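Local coordinates for extracellular solute-binding protein family 1 (Kribbella flavida, PDB 5IXP) that probably binds an extracellular solute and delivers it to an ABC transporter for uptake, at residues A71-F76 with D103-G108; D93-S98 with G272-V277; T145-A150 with A162-A167; L212-P217 with D230-M235. All coordinates share one frame; numbering follows the deposited sequence.

Contact 1 (A71-F76 with D103-G108); sequences AKADKF and DGRIIG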
# COMPACT_ATOMS: atom_id res chain seq x y z
N ALA A 71 -0.51 3.36 -18.70
CA ALA A 71 -1.22 3.41 -19.97
C ALA A 71 -0.87 4.66 -20.78
O ALA A 71 -1.18 4.71 -21.97
CB ALA A 71 -2.73 3.34 -19.74
N LYS A 72 -0.24 5.65 -20.15
CA LYS A 72 0.20 6.87 -20.82
C LYS A 72 1.72 6.97 -20.84
O LYS A 72 2.27 8.07 -20.80
CB LYS A 72 -0.41 8.10 -20.15
CG LYS A 72 -1.92 8.15 -20.19
CD LYS A 72 -2.44 9.32 -19.39
CE LYS A 72 -3.91 9.56 -19.67
NZ LYS A 72 -4.14 9.88 -21.11
N ALA A 73 2.40 5.83 -20.92
CA ALA A 73 3.85 5.82 -20.72
C ALA A 73 4.58 6.64 -21.78
O ALA A 73 5.72 7.05 -21.53
CB ALA A 73 4.38 4.40 -20.71
N ASP A 74 3.97 6.87 -22.94
CA ASP A 74 4.58 7.71 -23.96
C ASP A 74 4.90 9.10 -23.43
O ASP A 74 5.80 9.77 -23.94
CB ASP A 74 3.66 7.84 -25.18
CG ASP A 74 3.78 6.68 -26.15
OD1 ASP A 74 4.37 5.64 -25.78
OD2 ASP A 74 3.27 6.80 -27.29
N LYS A 75 4.18 9.56 -22.41
CA LYS A 75 4.35 10.90 -21.88
C LYS A 75 5.34 10.96 -20.73
O LYS A 75 5.51 12.02 -20.13
CB LYS A 75 2.99 11.44 -21.43
CG LYS A 75 2.01 11.46 -22.58
CD LYS A 75 0.83 12.34 -22.29
CE LYS A 75 -0.15 12.27 -23.44
NZ LYS A 75 -1.29 13.17 -23.20
N PHE A 76 6.02 9.85 -20.44
CA PHE A 76 7.00 9.81 -19.37
C PHE A 76 8.34 9.32 -19.91
O PHE A 76 8.39 8.53 -20.86
CB PHE A 76 6.54 8.91 -18.22
CG PHE A 76 5.37 9.47 -17.48
CD1 PHE A 76 4.07 9.24 -17.93
CD2 PHE A 76 5.56 10.26 -16.36
CE1 PHE A 76 2.99 9.78 -17.26
CE2 PHE A 76 4.47 10.80 -15.69
CZ PHE A 76 3.19 10.55 -16.13
N ASP A 103 5.53 -3.41 -22.05
CA ASP A 103 6.60 -3.49 -23.03
C ASP A 103 7.98 -3.26 -22.43
O ASP A 103 8.96 -3.21 -23.17
CB ASP A 103 6.35 -2.48 -24.16
CG ASP A 103 6.13 -1.08 -23.64
OD1 ASP A 103 4.95 -0.69 -23.47
OD2 ASP A 103 7.13 -0.38 -23.39
N GLY A 104 8.07 -3.10 -21.11
CA GLY A 104 9.35 -3.04 -20.43
C GLY A 104 9.86 -1.66 -20.07
O GLY A 104 10.94 -1.56 -19.47
N ARG A 105 9.14 -0.60 -20.41
CA ARG A 105 9.59 0.74 -20.05
C ARG A 105 9.41 0.97 -18.56
O ARG A 105 8.41 0.56 -17.97
CB ARG A 105 8.83 1.79 -20.86
CG ARG A 105 9.20 1.80 -22.34
CD ARG A 105 8.31 2.74 -23.13
NE ARG A 105 6.95 2.23 -23.30
CZ ARG A 105 5.93 2.94 -23.77
NH1 ARG A 105 4.73 2.38 -23.89
NH2 ARG A 105 6.11 4.21 -24.10
N ILE A 106 10.38 1.63 -17.93
CA ILE A 106 10.34 1.88 -16.50
C ILE A 106 10.09 3.37 -16.30
O ILE A 106 10.94 4.20 -16.65
CB ILE A 106 11.64 1.44 -15.80
CG1 ILE A 106 11.84 -0.07 -15.98
CG2 ILE A 106 11.59 1.80 -14.32
CD1 ILE A 106 13.18 -0.56 -15.48
N ILE A 107 8.93 3.72 -15.76
CA ILE A 107 8.57 5.13 -15.68
C ILE A 107 8.71 5.71 -14.28
O ILE A 107 8.52 6.92 -14.10
CB ILE A 107 7.14 5.39 -16.20
CG1 ILE A 107 6.08 4.72 -15.32
CG2 ILE A 107 7.02 4.94 -17.67
CD1 ILE A 107 4.66 5.23 -15.62
N GLY A 108 9.06 4.90 -13.29
CA GLY A 108 9.21 5.40 -11.93
C GLY A 108 10.33 4.73 -11.17
O GLY A 108 10.63 3.55 -11.36
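The Arg105 guanidinium has Ala73 CB over one face, 3.6 Å above the plane and offset toward the rim, while carboxylates of Asp74 and Asp103 meet it at its edge. Together the three charged residues make a salt-bridge network that ties the 3-10 turn at 73-75 to the loop leading into strand 108-121. The Phe76 ring has Lys72 O at its edge, in plane.

Asp103 is gripped side-on from within its own segment: Arg105 NE donates at 2.6 Å to the syn lone pair of Asp103 OD2, and Arg105 NH1 reaches Asp103 OD1 at 3.1 Å from above the carboxylate plane. A bend at chi3 (-73°) turns the arginine tip so that NH2 serves the other segment. It donates to Asp74 OD1 at 2.8 Å on the anti lone pair, the two flat groups being turned 66° from one another. With three bonds from two carboxylates, the guanidinium is fixed in rotation, and its charge would probably be well compensated.

Beneath this polar layer the packing is apolar and largely buried, with Leu49 of helix 38-51 also touching Phe76. Ile107 CG2 sits 4.1 Å from Ala73 CB and 4.0 Å from Phe76 CB.

Contact 2 (D93-S98 with G272-V277); sequences DWKVAS and GSYLTV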
# COMPACT_ATOMS: atom_id res chain seq x y z
N ASP A 93 12.15 -6.62 -6.46
CA ASP A 93 11.72 -6.81 -7.84
C ASP A 93 10.26 -6.39 -8.04
O ASP A 93 9.92 -5.80 -9.07
CB ASP A 93 11.95 -8.26 -8.28
CG ASP A 93 11.34 -9.30 -7.33
OD1 ASP A 93 11.49 -10.51 -7.62
OD2 ASP A 93 10.73 -8.93 -6.29
N TRP A 94 9.40 -6.66 -7.06
CA TRP A 94 8.00 -6.28 -7.22
C TRP A 94 7.81 -4.76 -7.19
O TRP A 94 6.86 -4.25 -7.81
CB TRP A 94 7.13 -6.95 -6.15
CG TRP A 94 7.51 -6.71 -4.70
CD1 TRP A 94 8.30 -7.51 -3.92
CD2 TRP A 94 7.07 -5.64 -3.86
NE1 TRP A 94 8.40 -6.99 -2.65
CE2 TRP A 94 7.64 -5.84 -2.58
CE3 TRP A 94 6.24 -4.53 -4.05
CZ2 TRP A 94 7.42 -4.99 -1.51
CZ3 TRP A 94 6.01 -3.67 -2.99
CH2 TRP A 94 6.60 -3.91 -1.73
N LYS A 95 8.67 -4.03 -6.50
CA LYS A 95 8.58 -2.57 -6.53
C LYS A 95 8.89 -2.05 -7.93
O LYS A 95 8.18 -1.17 -8.44
CB LYS A 95 9.53 -1.95 -5.50
CG LYS A 95 9.46 -0.41 -5.42
CD LYS A 95 8.19 0.06 -4.73
CE LYS A 95 8.16 1.59 -4.57
NZ LYS A 95 6.93 2.09 -3.86
N VAL A 96 9.93 -2.59 -8.57
CA VAL A 96 10.26 -2.17 -9.93
C VAL A 96 9.13 -2.52 -10.88
O VAL A 96 8.75 -1.71 -11.74
CB VAL A 96 11.58 -2.82 -10.40
CG1 VAL A 96 11.88 -2.44 -11.84
CG2 VAL A 96 12.72 -2.44 -9.49
N ALA A 97 8.56 -3.72 -10.73
CA ALA A 97 7.57 -4.22 -11.67
C ALA A 97 6.33 -3.33 -11.71
O ALA A 97 5.73 -3.14 -12.77
CB ALA A 97 7.19 -5.66 -11.32
N SER A 98 5.94 -2.77 -10.56
CA SER A 98 4.71 -1.98 -10.51
C SER A 98 4.84 -0.67 -11.28
O SER A 98 3.81 -0.06 -11.60
CB SER A 98 4.31 -1.68 -9.06
OG SER A 98 4.03 -2.87 -8.34
N GLY A 272 2.98 3.22 -0.79
CA GLY A 272 4.29 3.54 -1.31
C GLY A 272 4.20 4.28 -2.63
O GLY A 272 3.18 4.27 -3.32
N SER A 273 5.29 4.94 -3.00
CA SER A 273 5.23 5.87 -4.12
C SER A 273 6.44 5.68 -5.04
O SER A 273 7.27 4.79 -4.85
CB SER A 273 5.15 7.32 -3.63
OG SER A 273 3.97 7.53 -2.88
N TYR A 274 6.49 6.54 -6.06
CA TYR A 274 7.50 6.53 -7.12
C TYR A 274 7.80 7.97 -7.51
O TYR A 274 6.94 8.85 -7.39
CB TYR A 274 7.03 5.78 -8.40
CG TYR A 274 6.82 4.31 -8.17
CD1 TYR A 274 5.63 3.84 -7.65
CD2 TYR A 274 7.83 3.41 -8.44
CE1 TYR A 274 5.45 2.50 -7.40
CE2 TYR A 274 7.65 2.04 -8.21
CZ TYR A 274 6.46 1.60 -7.70
OH TYR A 274 6.27 0.27 -7.45
N LEU A 275 9.02 8.20 -7.95
CA LEU A 275 9.38 9.44 -8.63
C LEU A 275 9.39 9.19 -10.13
O LEU A 275 10.00 8.22 -10.60
CB LEU A 275 10.73 9.97 -8.15
CG LEU A 275 10.85 10.15 -6.62
CD1 LEU A 275 12.21 10.77 -6.30
CD2 LEU A 275 9.73 11.02 -6.08
N THR A 276 8.71 10.06 -10.89
CA THR A 276 8.63 9.94 -12.34
C THR A 276 9.14 11.22 -12.98
O THR A 276 9.20 12.27 -12.34
CB THR A 276 7.19 9.67 -12.82
OG1 THR A 276 6.39 10.86 -12.64
CG2 THR A 276 6.57 8.49 -12.08
N VAL A 277 9.49 11.13 -14.26
CA VAL A 277 10.00 12.28 -15.00
C VAL A 277 9.18 12.44 -16.27
O VAL A 277 9.36 11.68 -17.23
CB VAL A 277 11.50 12.13 -15.33
CG1 VAL A 277 11.98 13.32 -16.20
CG2 VAL A 277 12.34 12.01 -14.03
O HOH W 1 4.46 -1.60 -5.46
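Lys95 leaves its helix with CG anti to the backbone N (chi1 -178°), then bends at chi2 (74°) and runs on extended toward the strand. Tyr274 comes from the other side, its CG anti to the carbonyl carbon (chi1 -65°), and the two side chains meet tip to tip. Lys95 CE lies over the ring face, 3.5 Å above the plane and offset toward the rim, making a CH-pi contact. The ammonium follows as a cation-pi partner, with Lys95 NZ 4.2 Å from the Tyr274 ring centroid.

This packs helix 93-98 against strand 269-276 of the mixed sheet. Each tip ends on the backbone: Tyr274 OH donates to Lys95 O at 2.6 Å, in the carbonyl plane and on a lone pair, and Lys95 NZ donates to Ser273 O at 2.9 Å from above the carbonyl plane. Asp112 O of the neighbouring strand 108-121 is a second acceptor for NZ. An alanine in place of Lys95 would remove the chain over the ring and the ammonium, and would probably cost Ser273 O and Asp112 O one hydrogen bond each.

Ser98 CB presses on Tyr274 OH at 3.2 Å. A water donates to Tyr274 OH at 3.3 Å and also hydrogen-bonds Ser98 OG.

Contact 3 (T145-A150 with A162-A167); sequences TSYFAA and AWFDSA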
# COMPACT_ATOMS: atom_id res chain seq x y z
N THR A 145 -7.81 -18.86 4.76
CA THR A 145 -8.72 -19.83 5.37
C THR A 145 -8.41 -19.99 6.86
O THR A 145 -9.32 -19.97 7.70
CB THR A 145 -8.62 -21.16 4.63
OG1 THR A 145 -9.04 -20.98 3.28
CG2 THR A 145 -9.52 -22.20 5.29
N SER A 146 -7.13 -20.11 7.20
CA SER A 146 -6.74 -20.21 8.61
C SER A 146 -7.03 -18.92 9.37
O SER A 146 -7.41 -18.96 10.55
CB SER A 146 -5.26 -20.57 8.72
OG SER A 146 -4.99 -21.81 8.09
N TYR A 147 -6.83 -17.77 8.72
CA TYR A 147 -7.16 -16.49 9.35
C TYR A 147 -8.64 -16.42 9.73
O TYR A 147 -8.99 -16.05 10.86
CB TYR A 147 -6.77 -15.35 8.40
CG TYR A 147 -7.14 -13.97 8.86
CD1 TYR A 147 -6.36 -13.29 9.80
CD2 TYR A 147 -8.25 -13.33 8.33
CE1 TYR A 147 -6.69 -11.99 10.21
CE2 TYR A 147 -8.59 -12.04 8.73
CZ TYR A 147 -7.81 -11.38 9.66
OH TYR A 147 -8.16 -10.11 10.03
N PHE A 148 -9.53 -16.79 8.80
CA PHE A 148 -10.96 -16.74 9.11
C PHE A 148 -11.36 -17.83 10.10
O PHE A 148 -12.23 -17.60 10.95
CB PHE A 148 -11.78 -16.85 7.82
CG PHE A 148 -11.58 -15.67 6.88
CD1 PHE A 148 -11.75 -14.37 7.33
CD2 PHE A 148 -11.20 -15.88 5.56
CE1 PHE A 148 -11.56 -13.27 6.47
CE2 PHE A 148 -11.00 -14.80 4.69
CZ PHE A 148 -11.18 -13.49 5.14
N ALA A 149 -10.75 -19.01 10.00
CA ALA A 149 -11.03 -20.05 10.98
C ALA A 149 -10.66 -19.59 12.39
O ALA A 149 -11.41 -19.81 13.34
CB ALA A 149 -10.29 -21.34 10.62
N ALA A 150 -9.49 -18.95 12.54
CA ALA A 150 -9.14 -18.38 13.83
C ALA A 150 -10.13 -17.31 14.25
O ALA A 150 -10.47 -17.18 15.43
CB ALA A 150 -7.72 -17.81 13.79
N ALA A 162 -15.46 -8.08 17.09
CA ALA A 162 -15.28 -8.64 15.76
C ALA A 162 -13.82 -9.01 15.56
O ALA A 162 -12.94 -8.67 16.36
CB ALA A 162 -15.75 -7.64 14.70
N TRP A 163 -13.57 -9.71 14.46
CA TRP A 163 -12.22 -10.17 14.15
C TRP A 163 -11.41 -9.09 13.43
O TRP A 163 -10.24 -8.86 13.77
CB TRP A 163 -12.32 -11.44 13.30
CG TRP A 163 -11.03 -12.18 13.03
CD1 TRP A 163 -10.56 -12.57 11.80
CD2 TRP A 163 -10.08 -12.66 13.99
NE1 TRP A 163 -9.38 -13.27 11.94
CE2 TRP A 163 -9.06 -13.34 13.28
CE3 TRP A 163 -10.00 -12.60 15.39
CZ2 TRP A 163 -7.97 -13.93 13.91
CZ3 TRP A 163 -8.91 -13.20 16.02
CH2 TRP A 163 -7.92 -13.85 15.28
N PHE A 164 -12.02 -8.41 12.46
CA PHE A 164 -11.34 -7.37 11.70
C PHE A 164 -12.28 -6.18 11.53
O PHE A 164 -13.48 -6.27 11.80
CB PHE A 164 -10.87 -7.89 10.34
CG PHE A 164 -11.94 -8.58 9.53
CD1 PHE A 164 -12.90 -7.83 8.84
CD2 PHE A 164 -11.97 -9.97 9.42
CE1 PHE A 164 -13.88 -8.46 8.08
CE2 PHE A 164 -12.94 -10.61 8.67
CZ PHE A 164 -13.90 -9.86 7.99
N ASP A 165 -11.73 -5.06 11.05
CA ASP A 165 -12.49 -3.81 11.04
C ASP A 165 -13.53 -3.75 9.92
O ASP A 165 -14.65 -3.30 10.16
CB ASP A 165 -11.54 -2.61 10.99
CG ASP A 165 -10.61 -2.62 9.78
OD1 ASP A 165 -10.26 -3.71 9.28
OD2 ASP A 165 -10.21 -1.53 9.33
N SER A 166 -13.20 -4.17 8.69
CA SER A 166 -14.19 -4.10 7.62
C SER A 166 -13.93 -5.17 6.57
O SER A 166 -12.80 -5.61 6.37
CB SER A 166 -14.23 -2.71 6.95
OG SER A 166 -13.08 -2.44 6.15
N ALA A 167 -15.01 -5.57 5.89
CA ALA A 167 -14.89 -6.49 4.77
C ALA A 167 -14.04 -5.88 3.65
O ALA A 167 -13.26 -6.58 3.00
CB ALA A 167 -16.27 -6.87 4.24
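Ring contacts dominate here. Tyr147 projects from the helix with CG anti to the backbone N (chi1 175°), and one face of its ring receives the indole of Trp163: Trp163 NE1 sits over the centre, 3.3 Å above the plane. The pair is neither a stack nor edge-to-face, since the five-membered ring and the phenol are inclined at 48° with centroids 4.4 Å apart. Phe164 holds CG in the crowded position between backbone N and carbonyl carbon (chi1 52°). From there its CE2 meets the edge of the neighbouring Phe148 ring, Phe164 CE2 to Phe148 CE1 being 3.7 Å.

Methyl-on-ring packing is slighter. Ala150 CB, one turn further along the helix, touches Trp163 CZ2 at 3.9 Å.

Polar ends are few and buried. Tyr147 O approaches Trp163 NE1 to 3.0 Å, so the indole nitrogen is close to both the ring and the backbone carbonyl of one residue. The phenol oxygen finds its hydrogen-bond partner in Thr234 on strand 232-238, and Phe164 CB lies 3.5 Å from Tyr147 OH. An alanine at Tyr147 would remove the ring beneath Trp163 NE1 and the hydroxyl bound to Thr234, and would probably loosen the setting of both Trp163 and Phe164.

Phe125 and Phe154 also meet the Trp163 ring, extending the aromatic cluster. The whole is a buried aromatic core between helix 144-157 and the chain that follows it and turns a corner at Trp163, ending in the N-cap residue Ser166 at the start of helix 167-175.

Contact 4 (L212-P217 with D230-M235); sequences LSAKLP and DAFATM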
# COMPACT_ATOMS: atom_id res chain seq x y z
N LEU A 212 -17.61 -11.75 11.66
CA LEU A 212 -16.20 -11.45 11.82
C LEU A 212 -15.86 -9.99 11.53
O LEU A 212 -14.76 -9.55 11.88
CB LEU A 212 -15.37 -12.35 10.91
CG LEU A 212 -14.89 -13.69 11.49
CD1 LEU A 212 -15.91 -14.37 12.37
CD2 LEU A 212 -14.40 -14.64 10.40
N SER A 213 -16.78 -9.22 10.94
CA SER A 213 -16.50 -7.85 10.55
C SER A 213 -17.13 -6.87 11.53
O SER A 213 -18.28 -7.03 11.93
CB SER A 213 -17.03 -7.55 9.14
OG SER A 213 -16.86 -6.17 8.84
N ALA A 214 -16.37 -5.83 11.88
CA ALA A 214 -16.93 -4.73 12.64
C ALA A 214 -17.73 -3.75 11.78
O ALA A 214 -18.38 -2.86 12.33
CB ALA A 214 -15.82 -3.98 13.38
N LYS A 215 -17.69 -3.91 10.45
CA LYS A 215 -18.47 -3.08 9.52
C LYS A 215 -18.10 -1.60 9.60
O LYS A 215 -18.95 -0.73 9.40
CB LYS A 215 -19.98 -3.25 9.74
CG LYS A 215 -20.44 -4.69 9.93
CD LYS A 215 -21.83 -4.71 10.54
CE LYS A 215 -22.31 -6.12 10.78
NZ LYS A 215 -22.47 -6.84 9.49
N LEU A 216 -16.83 -1.29 9.86
CA LEU A 216 -16.42 0.09 10.03
C LEU A 216 -15.68 0.58 8.79
O LEU A 216 -14.57 0.08 8.52
CB LEU A 216 -15.54 0.22 11.26
CG LEU A 216 -16.26 -0.07 12.56
CD1 LEU A 216 -15.24 -0.36 13.63
CD2 LEU A 216 -17.13 1.14 12.94
N PRO A 217 -16.22 1.53 8.04
CA PRO A 217 -15.52 2.03 6.85
C PRO A 217 -14.21 2.70 7.24
O PRO A 217 -14.17 3.57 8.11
CB PRO A 217 -16.51 3.03 6.25
CG PRO A 217 -17.84 2.64 6.83
CD PRO A 217 -17.52 2.19 8.22
N ASP A 230 -13.46 -2.35 22.14
CA ASP A 230 -13.11 -3.72 21.79
C ASP A 230 -13.71 -4.15 20.45
O ASP A 230 -13.95 -5.34 20.25
CB ASP A 230 -13.56 -4.67 22.90
CG ASP A 230 -12.86 -4.40 24.22
OD1 ASP A 230 -11.83 -3.69 24.22
OD2 ASP A 230 -13.34 -4.90 25.26
N ALA A 231 -13.95 -3.20 19.53
CA ALA A 231 -14.74 -3.50 18.34
C ALA A 231 -14.08 -4.55 17.43
O ALA A 231 -14.78 -5.38 16.84
CB ALA A 231 -15.00 -2.22 17.54
N PHE A 232 -12.76 -4.51 17.27
CA PHE A 232 -12.11 -5.50 16.41
C PHE A 232 -10.73 -5.87 16.96
O PHE A 232 -10.07 -5.07 17.62
CB PHE A 232 -11.98 -5.00 14.95
CG PHE A 232 -11.37 -3.64 14.82
CD1 PHE A 232 -10.00 -3.49 14.70
CD2 PHE A 232 -12.17 -2.50 14.80
CE1 PHE A 232 -9.43 -2.21 14.57
CE2 PHE A 232 -11.61 -1.23 14.67
CZ PHE A 232 -10.23 -1.09 14.56
N ALA A 233 -10.30 -7.10 16.65
CA ALA A 233 -9.12 -7.69 17.27
C ALA A 233 -7.90 -7.79 16.36
O ALA A 233 -6.80 -8.01 16.89
CB ALA A 233 -9.44 -9.10 17.80
N THR A 234 -8.05 -7.68 15.04
CA THR A 234 -6.92 -7.76 14.12
C THR A 234 -7.07 -6.74 13.00
O THR A 234 -8.18 -6.26 12.71
CB THR A 234 -6.76 -9.14 13.47
OG1 THR A 234 -7.82 -9.34 12.52
CG2 THR A 234 -6.78 -10.27 14.50
N MSE A 235 -5.95 -6.42 12.36
CA MSE A 235 -5.94 -5.67 11.10
C MSE A 235 -4.80 -6.13 10.20
O MSE A 235 -3.71 -6.45 10.69
CB MSE A 235 -5.77 -4.16 11.33
CG MSE A 235 -7.00 -3.41 11.81
SE MSE A 235 -6.65 -1.51 11.51
CE MSE A 235 -6.86 -1.51 9.54
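An ST turn shapes the first of these two segments: Ser213 OG accepts from the backbone N of Lys215 at 2.9 Å. The hydroxyl is placed for this by a side chain whose OG is anti to the backbone N (chi1 175°), and Asp371 OD1 is a further hydrogen-bond partner of OG. Lys215, which closes the turn, has a positive phi in the left-handed region, and Leu216 follows. Ala214 and Leu216, flanking Lys215, both point CB toward segment 230-235.

What they meet is Phe232, just before the corner at Ala233. Its CG occupies the crowded position between the backbone N and the carbonyl carbon (chi1 51°), and the CD2-CE2 side of the ring faces Ala214 and Leu216. Leu216 has CG anti to the carbonyl carbon (chi1 -66°), and only its CD1 branch makes the contact with the ring. That methyl comes in at the ring edge, with Leu216 CD1 3.9 Å from Phe232 CE2. Ala214 CB approaches the same side of the ring obliquely, at 4.2 Å from Phe232 CD2.

No hydrogen bond joins the segments across this small, partly buried apolar patch. Segment 162-167 connects instead by backbone hydrogen bonds to both, with Phe164 bonded to Ala214 and Ala162 to Ala231. Phe227 adds an edge-to-face partner to the Phe232 ring, and helix 221-226 packs on Leu216.

At the margin of the patch, Ala214 CB stands 3.9 Å from Ala231 O, while Leu216 CD1 reaches Ala231 CB at 4.3 Å.

The four contacts fall into two pairs on opposite sides of the chain's centre, consistent with the two-lobed build of solute-binding proteins. Contacts 1 and 2 have centres 11 Å apart and touch where the chain enters strand 108-121: Ile107 O packs against Thr276 CG2 at 3.2 Å. Contacts 3 and 4 lie closer, centres 9 Å apart, and are joined through Thr234 of contact 4, whose OG1 probably hydrogen-bonds Trp163 O at 2.8 Å. Between the pairs, contacts 2 and 4 are 31 Å apart by centres and about 15 Å by nearest atoms, yet both reach the same mixed sheet, whose strand 108-121 pairs with 269-276 and with 232-238.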